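Local structure of cryptic loci regulator 2 (Schizosaccharomyces pombe 972h-, 5IKJ) at residues A145-D157 against R167-F180. The protein promotes transcriptional silencing in fission yeast, acting upstream of histone deacetylases, and is required for nucleosome positioning at heterochromatic loci and for silencing by the SHREC complex. Numbering follows the deposited sequence.
Sequences ASLPTNYQLYQRD and REFWLYGHPSGRPF
An antiparallel beta hairpin pairs strand 152-156 with strand 168-172, and Arg156 and Trp170 meet on the face they share with Tyr154 and Tyr172. Pairs of backbone hydrogen bonds join Gln152 with Tyr172, Tyr154 with Trp170 and Arg156 with Glu168, the one from Tyr154 N to Trp170 O being weak. Arg156 suits its place because its long aliphatic chain can lie over the indole: CD sits 3.4 Å from the centroid of the six-membered ring of Trp170, a CH-pi contact. A bend at chi3 (83°) lays the guanidinium nearly flat over the rim, its plane 20° from that of the ring. Glu168 offers an acceptor and a charge: OE1 takes Trp170 NE1 at 2.9 Å on its anti lone pair and makes a long salt bridge to Arg156 NH1. Farther along, the edge of Tyr172 is turned toward the face of Tyr154 in an offset edge-to-face pair. Past the strand end a salt bridge links Arg167 NE to Asp157 OD1 at 2.6 Å; Gln155 NE2 lies over that guanidinium, while its OE1 hydrogen-bonds Lys51 NZ. At the other end Gly173, lacking a side chain, brings CA over the Tyr151 ring, 4.1 Å from its centroid, in a CH-pi contact. Tyr151 combines this flat face with a hydroxyl hydrogen-bonded to Asp21 OD1. Branched Leu171 touches both Tyr151 (CD2 to CD2, 3.6 Å) and helix 183-195, which carries zinc ligand His189; His174 packs edge-to-face with that ligand. The hairpin thus joins a largely aromatic and aliphatic end near the zinc site, with Tyr151 OH and His174 as polar groups, to a charged end where Glu168 and Asp157 probably offset the two arginines.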
ATOM      1  N   ALA A 145       4.131  11.510 -26.378  1.00 63.52           N
ATOM      2  CA  ALA A 145       4.726  12.312 -27.442  1.00 59.69           C
ATOM      3  C   ALA A 145       4.959  11.478 -28.688  1.00 59.91           C
ATOM      4  O   ALA A 145       4.843  11.982 -29.810  1.00 63.61           O
ATOM      5  CB  ALA A 145       6.054  12.914 -26.977  1.00 62.29           C
ATOM      6  N   SER A 146       5.284  10.202 -28.510  1.00 60.21           N
ATOM      7  CA  SER A 146       5.650   9.333 -29.616  1.00 58.89           C
ATOM      8  C   SER A 146       5.547   7.889 -29.154  1.00 61.68           C
ATOM      9  O   SER A 146       5.768   7.585 -27.979  1.00 73.32           O
ATOM     10  CB  SER A 146       7.069   9.635 -30.108  1.00 58.17           C
ATOM     11  OG  SER A 146       7.518   8.645 -31.017  1.00 67.44           O
ATOM     12  N   LEU A 147       5.206   7.006 -30.087  1.00 64.52           N
ATOM     13  CA  LEU A 147       5.221   5.588 -29.785  1.00 68.29           C
ATOM     14  C   LEU A 147       6.658   5.132 -29.537  1.00 67.35           C
ATOM     15  O   LEU A 147       7.603   5.721 -30.069  1.00 68.84           O
ATOM     16  CB  LEU A 147       4.615   4.784 -30.931  1.00 59.21           C
ATOM     17  CG  LEU A 147       3.093   4.837 -31.074  1.00 65.01           C
ATOM     18  CD1 LEU A 147       2.680   4.251 -32.414  1.00 64.36           C
ATOM     19  CD2 LEU A 147       2.410   4.097 -29.933  1.00 56.70           C
ATOM     20  N   PRO A 148       6.853   4.091 -28.730  1.00 70.19           N
ATOM     21  CA  PRO A 148       8.216   3.603 -28.495  1.00 60.15           C
ATOM     22  C   PRO A 148       8.896   3.259 -29.811  1.00 59.54           C
ATOM     23  O   PRO A 148       8.277   2.714 -30.726  1.00 62.78           O
ATOM     24  CB  PRO A 148       8.011   2.360 -27.619  1.00 62.89           C
ATOM     25  CG  PRO A 148       6.638   2.505 -27.045  1.00 66.50           C
ATOM     26  CD  PRO A 148       5.841   3.268 -28.047  1.00 63.90           C
ATOM     27  N   THR A 149      10.180   3.604 -29.902  1.00 58.25           N
ATOM     28  CA  THR A 149      10.952   3.374 -31.116  1.00 58.35           C
ATOM     29  C   THR A 149      10.707   1.973 -31.661  1.00 58.33           C
ATOM     30  O   THR A 149      10.685   0.994 -30.913  1.00 55.33           O
ATOM     31  CB  THR A 149      12.447   3.576 -30.833  1.00 59.06           C
ATOM     32  OG1 THR A 149      12.686   4.948 -30.496  1.00 62.91           O
ATOM     33  CG2 THR A 149      13.301   3.199 -32.045  1.00 53.54           C
ATOM     34  N   ASN A 150      10.506   1.896 -32.976  1.00 55.58           N
ATOM     35  CA  ASN A 150      10.342   0.663 -33.751  1.00 57.90           C
ATOM     36  C   ASN A 150       8.976   0.010 -33.576  1.00 61.86           C
ATOM     37  O   ASN A 150       8.793  -1.130 -34.031  1.00 64.32           O
ATOM     38  CB  ASN A 150      11.428  -0.370 -33.428  1.00 59.94           C
ATOM     39  CG  ASN A 150      12.765  -0.020 -34.052  1.00 75.29           C
ATOM     40  OD1 ASN A 150      13.019   1.134 -34.394  1.00 84.25           O
ATOM     41  ND2 ASN A 150      13.622  -1.021 -34.213  1.00 76.04           N
ATOM     42  N   TYR A 151       8.010   0.677 -32.950  1.00 52.24           N
ATOM     43  CA  TYR A 151       6.635   0.197 -32.912  1.00 61.24           C
ATOM     44  C   TYR A 151       5.812   0.918 -33.973  1.00 64.02           C
ATOM     45  O   TYR A 151       5.976   2.122 -34.189  1.00 66.15           O
ATOM     46  CB  TYR A 151       6.010   0.407 -31.530  1.00 58.63           C
ATOM     47  CG  TYR A 151       6.385  -0.657 -30.520  1.00 64.27           C
ATOM     48  CD1 TYR A 151       7.587  -0.595 -29.828  1.00 65.10           C
ATOM     49  CD2 TYR A 151       5.535  -1.725 -30.259  1.00 58.66           C
ATOM     50  CE1 TYR A 151       7.933  -1.566 -28.906  1.00 58.17           C
ATOM     51  CE2 TYR A 151       5.871  -2.701 -29.338  1.00 54.97           C
ATOM     52  CZ  TYR A 151       7.072  -2.616 -28.664  1.00 63.85           C
ATOM     53  OH  TYR A 151       7.415  -3.584 -27.746  1.00 52.85           O
ATOM     54  N   GLN A 152       4.926   0.172 -34.632  1.00 75.25           N
ATOM     55  CA  GLN A 152       4.111   0.697 -35.721  1.00 66.09           C
ATOM     56  C   GLN A 152       2.651   0.349 -35.475  1.00 57.16           C
ATOM     57  O   GLN A 152       2.322  -0.808 -35.198  1.00 53.02           O
ATOM     58  CB  GLN A 152       4.570   0.137 -37.072  1.00 69.32           C
ATOM     59  CG  GLN A 152       3.858   0.740 -38.274  1.00 84.62           C
ATOM     60  CD  GLN A 152       4.151   2.216 -38.449  1.00 87.16           C
ATOM     61  OE1 GLN A 152       3.244   3.048 -38.416  1.00 86.14           O
ATOM     62  NE2 GLN A 152       5.422   2.549 -38.641  1.00 78.35           N
ATOM     63  N   LEU A 153       1.784   1.352 -35.576  1.00 58.10           N
ATOM     64  CA  LEU A 153       0.354   1.180 -35.360  1.00 62.42           C
ATOM     65  C   LEU A 153      -0.361   0.935 -36.685  1.00 65.41           C
ATOM     66  O   LEU A 153       0.074   1.398 -37.742  1.00 59.11           O
ATOM     67  CB  LEU A 153      -0.229   2.414 -34.668  1.00 57.91           C
ATOM     68  CG  LEU A 153      -1.712   2.380 -34.298  1.00 56.95           C
ATOM     69  CD1 LEU A 153      -1.976   1.362 -33.200  1.00 56.74           C
ATOM     70  CD2 LEU A 153      -2.175   3.765 -33.876  1.00 61.01           C
ATOM     71  N   TYR A 154      -1.468   0.197 -36.615  1.00 65.91           N
ATOM     72  CA  TYR A 154      -2.233  -0.159 -37.803  1.00 60.48           C
ATOM     73  C   TYR A 154      -3.716  -0.205 -37.469  1.00 67.12           C
ATOM     74  O   TYR A 154      -4.102  -0.454 -36.324  1.00 59.64           O
ATOM     75  CB  TYR A 154      -1.815  -1.522 -38.368  1.00 57.84           C
ATOM     76  CG  TYR A 154      -0.386  -1.599 -38.846  1.00 66.09           C
ATOM     77  CD1 TYR A 154       0.655  -1.807 -37.951  1.00 62.02           C
ATOM     78  CD2 TYR A 154      -0.079  -1.484 -40.194  1.00 66.98           C
ATOM     79  CE1 TYR A 154       1.961  -1.886 -38.384  1.00 65.80           C
ATOM     80  CE2 TYR A 154       1.226  -1.560 -40.637  1.00 63.49           C
ATOM     81  CZ  TYR A 154       2.243  -1.761 -39.728  1.00 70.29           C
ATOM     82  OH  TYR A 154       3.545  -1.837 -40.166  1.00 67.73           O
ATOM     83  N   GLN A 155      -4.540   0.038 -38.486  1.00 62.67           N
ATOM     84  CA  GLN A 155      -5.967  -0.252 -38.436  1.00 58.90           C
ATOM     85  C   GLN A 155      -6.230  -1.518 -39.241  1.00 56.06           C
ATOM     86  O   GLN A 155      -5.790  -1.626 -40.390  1.00 64.86           O
ATOM     87  CB  GLN A 155      -6.791   0.906 -39.003  1.00 65.57           C
ATOM     88  CG  GLN A 155      -8.290   0.776 -38.756  1.00 64.30           C
ATOM     89  CD  GLN A 155      -9.085   1.941 -39.317  1.00 60.02           C
ATOM     90  OE1 GLN A 155      -9.476   2.848 -38.584  1.00 61.36           O
ATOM     91  NE2 GLN A 155      -9.336   1.915 -40.622  1.00 59.54           N
ATOM     92  N   ARG A 156      -6.934  -2.473 -38.639  1.00 60.27           N
ATOM     93  CA  ARG A 156      -7.275  -3.721 -39.310  1.00 74.24           C
ATOM     94  C   ARG A 156      -8.787  -3.861 -39.391  1.00 65.64           C
ATOM     95  O   ARG A 156      -9.487  -3.689 -38.388  1.00 62.29           O
ATOM     96  CB  ARG A 156      -6.688  -4.936 -38.589  1.00 71.54           C
ATOM     97  CG  ARG A 156      -6.652  -6.181 -39.469  1.00 73.74           C
ATOM     98  CD  ARG A 156      -6.135  -7.395 -38.719  1.00 73.57           C
ATOM     99  NE  ARG A 156      -7.182  -8.043 -37.930  1.00 87.38           N
ATOM    100  CZ  ARG A 156      -7.655  -9.271 -38.135  1.00 87.17           C
ATOM    101  NH1 ARG A 156      -8.608  -9.745 -37.343  1.00 76.39           N
ATOM    102  NH2 ARG A 156      -7.186 -10.036 -39.111  1.00 84.02           N
ATOM    103  N   ASP A 157      -9.280  -4.175 -40.585  1.00 75.36           N
ATOM    104  CA  ASP A 157     -10.689  -4.468 -40.776  1.00 81.65           C
ATOM    105  C   ASP A 157     -10.992  -5.894 -40.333  1.00 87.52           C
ATOM    106  O   ASP A 157     -10.163  -6.799 -40.466  1.00 85.68           O
ATOM    107  CB  ASP A 157     -11.079  -4.284 -42.242  1.00 80.09           C
ATOM    108  CG  ASP A 157     -10.765  -2.894 -42.758  1.00 83.70           C
ATOM    109  OD1 ASP A 157     -10.871  -1.929 -41.972  1.00 89.84           O
ATOM    110  OD2 ASP A 157     -10.407  -2.768 -43.947  1.00 89.10           O
ATOM    111  N   ARG A 167     -13.608  -2.508 -36.054  1.00 74.20           N
ATOM    112  CA  ARG A 167     -12.213  -2.255 -36.381  1.00 70.37           C
ATOM    113  C   ARG A 167     -11.316  -2.572 -35.191  1.00 56.61           C
ATOM    114  O   ARG A 167     -11.696  -2.393 -34.031  1.00 52.96           O
ATOM    115  CB  ARG A 167     -12.008  -0.796 -36.797  1.00 60.40           C
ATOM    116  CG  ARG A 167     -11.640  -0.599 -38.256  1.00 60.34           C
ATOM    117  CD  ARG A 167     -12.823  -0.853 -39.173  1.00 67.91           C
ATOM    118  NE  ARG A 167     -12.525  -0.485 -40.555  1.00 65.73           N
ATOM    119  CZ  ARG A 167     -12.705   0.728 -41.071  1.00 66.66           C
ATOM    120  NH1 ARG A 167     -13.190   1.714 -40.326  1.00 67.01           N
ATOM    121  NH2 ARG A 167     -12.399   0.959 -42.340  1.00 61.88           N
ATOM    122  N   GLU A 168     -10.112  -3.045 -35.495  1.00 65.85           N
ATOM    123  CA  GLU A 168      -9.091  -3.311 -34.494  1.00 66.49           C
ATOM    124  C   GLU A 168      -7.829  -2.534 -34.837  1.00 63.78           C
ATOM    125  O   GLU A 168      -7.496  -2.345 -36.011  1.00 62.43           O
ATOM    126  CB  GLU A 168      -8.777  -4.808 -34.405  1.00 62.10           C
ATOM    127  CG  GLU A 168      -9.934  -5.638 -33.875  1.00 71.74           C
ATOM    128  CD  GLU A 168      -9.640  -7.125 -33.869  1.00 72.85           C
ATOM    129  OE1 GLU A 168      -8.485  -7.508 -34.149  1.00 72.88           O
ATOM    130  OE2 GLU A 168     -10.567  -7.912 -33.583  1.00 88.95           O
ATOM    131  N   PHE A 169      -7.129  -2.081 -33.801  1.00 56.02           N
ATOM    132  CA  PHE A 169      -5.911  -1.292 -33.956  1.00 63.60           C
ATOM    133  C   PHE A 169      -4.739  -2.113 -33.433  1.00 53.47           C
ATOM    134  O   PHE A 169      -4.597  -2.302 -32.220  1.00 48.78           O
ATOM    135  CB  PHE A 169      -6.039   0.044 -33.227  1.00 61.58           C
ATOM    136  CG  PHE A 169      -7.185   0.885 -33.713  1.00 65.14           C
ATOM    137  CD1 PHE A 169      -7.055   1.668 -34.849  1.00 61.66           C
ATOM    138  CD2 PHE A 169      -8.397   0.884 -33.043  1.00 68.09           C
ATOM    139  CE1 PHE A 169      -8.109   2.439 -35.302  1.00 67.77           C
ATOM    140  CE2 PHE A 169      -9.456   1.652 -33.491  1.00 64.36           C
ATOM    141  CZ  PHE A 169      -9.311   2.431 -34.623  1.00 70.55           C
ATOM    142  N   TRP A 170      -3.901  -2.591 -34.347  1.00 49.93           N
ATOM    143  CA  TRP A 170      -2.806  -3.493 -34.020  1.00 60.61           C
ATOM    144  C   TRP A 170      -1.489  -2.730 -33.950  1.00 68.93           C
ATOM    145  O   TRP A 170      -1.201  -1.886 -34.805  1.00 61.57           O
ATOM    146  CB  TRP A 170      -2.698  -4.617 -35.054  1.00 57.92           C
ATOM    147  CG  TRP A 170      -3.810  -5.619 -34.984  1.00 54.85           C
ATOM    148  CD1 TRP A 170      -4.998  -5.487 -34.324  1.00 58.46           C
ATOM    149  CD2 TRP A 170      -3.830  -6.912 -35.593  1.00 55.50           C
ATOM    150  NE1 TRP A 170      -5.758  -6.620 -34.489  1.00 51.90           N
ATOM    151  CE2 TRP A 170      -5.064  -7.510 -35.264  1.00 54.16           C
ATOM    152  CE3 TRP A 170      -2.926  -7.623 -36.387  1.00 47.63           C
ATOM    153  CZ2 TRP A 170      -5.413  -8.786 -35.699  1.00 53.09           C
ATOM    154  CZ3 TRP A 170      -3.275  -8.886 -36.820  1.00 60.37           C
ATOM    155  CH2 TRP A 170      -4.509  -9.456 -36.477  1.00 60.25           C
ATOM    156  N   LEU A 171      -0.692  -3.034 -32.928  1.00 59.40           N
ATOM    157  CA  LEU A 171       0.630  -2.439 -32.747  1.00 55.89           C
ATOM    158  C   LEU A 171       1.676  -3.542 -32.868  1.00 46.74           C
ATOM    159  O   LEU A 171       1.751  -4.430 -32.012  1.00 55.15           O
ATOM    160  CB  LEU A 171       0.730  -1.737 -31.395  1.00 60.56           C
ATOM    161  CG  LEU A 171       2.002  -0.911 -31.176  1.00 67.78           C
ATOM    162  CD1 LEU A 171       1.949   0.376 -31.981  1.00 62.21           C
ATOM    163  CD2 LEU A 171       2.204  -0.619 -29.700  1.00 55.15           C
ATOM    164  N   TYR A 172       2.475  -3.487 -33.928  1.00 57.50           N
ATOM    165  CA  TYR A 172       3.594  -4.401 -34.106  1.00 52.57           C
ATOM    166  C   TYR A 172       4.872  -3.788 -33.540  1.00 57.54           C
ATOM    167  O   TYR A 172       4.957  -2.583 -33.293  1.00 53.78           O
ATOM    168  CB  TYR A 172       3.793  -4.741 -35.584  1.00 57.13           C
ATOM    169  CG  TYR A 172       2.798  -5.738 -36.143  1.00 59.88           C
ATOM    170  CD1 TYR A 172       1.552  -5.329 -36.598  1.00 58.08           C
ATOM    171  CD2 TYR A 172       3.116  -7.088 -36.233  1.00 62.64           C
ATOM    172  CE1 TYR A 172       0.645  -6.238 -37.118  1.00 57.98           C
ATOM    173  CE2 TYR A 172       2.216  -8.004 -36.750  1.00 58.42           C
ATOM    174  CZ  TYR A 172       0.982  -7.572 -37.191  1.00 61.00           C
ATOM    175  OH  TYR A 172       0.084  -8.478 -37.707  1.00 66.71           O
ATOM    176  N   GLY A 173       5.875  -4.642 -33.342  1.00 53.50           N
ATOM    177  CA  GLY A 173       7.151  -4.208 -32.806  1.00 52.98           C
ATOM    178  C   GLY A 173       7.694  -5.133 -31.738  1.00 64.09           C
ATOM    179  O   GLY A 173       8.906  -5.189 -31.512  1.00 56.15           O
ATOM    180  N   HIS A 174       6.807  -5.871 -31.080  1.00 61.38           N
ATOM    181  CA  HIS A 174       7.230  -6.739 -29.993  1.00 49.57           C
ATOM    182  C   HIS A 174       8.180  -7.813 -30.522  1.00 45.38           C
ATOM    183  O   HIS A 174       7.953  -8.358 -31.609  1.00 54.89           O
ATOM    184  CB  HIS A 174       6.014  -7.388 -29.329  1.00 53.93           C
ATOM    185  CG  HIS A 174       6.324  -8.079 -28.039  1.00 42.38           C
ATOM    186  ND1 HIS A 174       6.698  -9.404 -27.974  1.00 48.89           N
ATOM    187  CD2 HIS A 174       6.315  -7.629 -26.762  1.00 49.89           C
ATOM    188  CE1 HIS A 174       6.905  -9.740 -26.713  1.00 47.06           C
ATOM    189  NE2 HIS A 174       6.680  -8.680 -25.959  1.00 51.59           N
ATOM    190  N   PRO A 175       9.249  -8.141 -29.789  1.00 49.68           N
ATOM    191  CA  PRO A 175      10.234  -9.102 -30.318  1.00 49.07           C
ATOM    192  C   PRO A 175       9.643 -10.433 -30.752  1.00 50.44           C
ATOM    193  O   PRO A 175      10.213 -11.094 -31.632  1.00 56.02           O
ATOM    194  CB  PRO A 175      11.206  -9.280 -29.143  1.00 52.00           C
ATOM    195  CG  PRO A 175      11.099  -8.021 -28.368  1.00 52.75           C
ATOM    196  CD  PRO A 175       9.672  -7.577 -28.494  1.00 57.83           C
ATOM    197  N   SER A 176       8.523 -10.859 -30.166  1.00 51.35           N
ATOM    198  CA  SER A 176       7.924 -12.134 -30.543  1.00 47.23           C
ATOM    199  C   SER A 176       7.401 -12.135 -31.973  1.00 48.55           C
ATOM    200  O   SER A 176       7.082 -13.209 -32.497  1.00 52.49           O
ATOM    201  CB  SER A 176       6.784 -12.484 -29.584  1.00 51.92           C
ATOM    202  OG  SER A 176       5.681 -11.609 -29.756  1.00 49.21           O
ATOM    203  N   GLY A 177       7.308 -10.971 -32.614  1.00 47.63           N
ATOM    204  CA  GLY A 177       6.737 -10.873 -33.938  1.00 53.06           C
ATOM    205  C   GLY A 177       5.230 -10.764 -33.968  1.00 58.21           C
ATOM    206  O   GLY A 177       4.654 -10.691 -35.061  1.00 57.32           O
ATOM    207  N   ARG A 178       4.567 -10.745 -32.802  1.00 54.56           N
ATOM    208  CA  ARG A 178       3.119 -10.699 -32.757  1.00 56.95           C
ATOM    209  C   ARG A 178       2.632  -9.299 -32.401  1.00 50.49           C
ATOM    210  O   ARG A 178       3.322  -8.550 -31.705  1.00 51.33           O
ATOM    211  CB  ARG A 178       2.582 -11.700 -31.731  1.00 53.14           C
ATOM    212  CG  ARG A 178       2.832 -13.142 -32.122  1.00 58.02           C
ATOM    213  CD  ARG A 178       2.322 -14.112 -31.078  1.00 57.13           C
ATOM    214  NE  ARG A 178       2.728 -15.480 -31.385  1.00 62.10           N
ATOM    215  CZ  ARG A 178       2.167 -16.567 -30.869  1.00 56.76           C
ATOM    216  NH1 ARG A 178       1.155 -16.460 -30.017  1.00 62.26           N
ATOM    217  NH2 ARG A 178       2.613 -17.767 -31.212  1.00 54.34           N
ATOM    218  N   PRO A 179       1.447  -8.924 -32.874  1.00 50.28           N
ATOM    219  CA  PRO A 179       0.913  -7.597 -32.562  1.00 53.77           C
ATOM    220  C   PRO A 179       0.183  -7.564 -31.232  1.00 49.80           C
ATOM    221  O   PRO A 179      -0.318  -8.578 -30.742  1.00 54.94           O
ATOM    222  CB  PRO A 179      -0.063  -7.340 -33.716  1.00 53.14           C
ATOM    223  CG  PRO A 179      -0.560  -8.706 -34.064  1.00 54.33           C
ATOM    224  CD  PRO A 179       0.593  -9.649 -33.831  1.00 51.54           C
ATOM    225  N   PHE A 180       0.137  -6.371 -30.643  1.00 50.82           N
ATOM    226  CA  PHE A 180      -0.824  -6.064 -29.589  1.00 55.43           C
ATOM    227  C   PHE A 180      -2.118  -5.638 -30.272  1.00 60.47           C
ATOM    228  O   PHE A 180      -2.166  -4.585 -30.918  1.00 52.68           O
ATOM    229  CB  PHE A 180      -0.311  -4.963 -28.663  1.00 49.93           C
ATOM    230  CG  PHE A 180       0.822  -5.386 -27.767  1.00 51.83           C
ATOM    231  CD1 PHE A 180       0.576  -6.082 -26.594  1.00 53.43           C
ATOM    232  CD2 PHE A 180       2.132  -5.065 -28.086  1.00 54.59           C
ATOM    233  CE1 PHE A 180       1.616  -6.461 -25.764  1.00 56.31           C
ATOM    234  CE2 PHE A 180       3.175  -5.441 -27.258  1.00 52.65           C
ATOM    235  CZ  PHE A 180       2.918  -6.139 -26.097  1.00 50.50           C
TER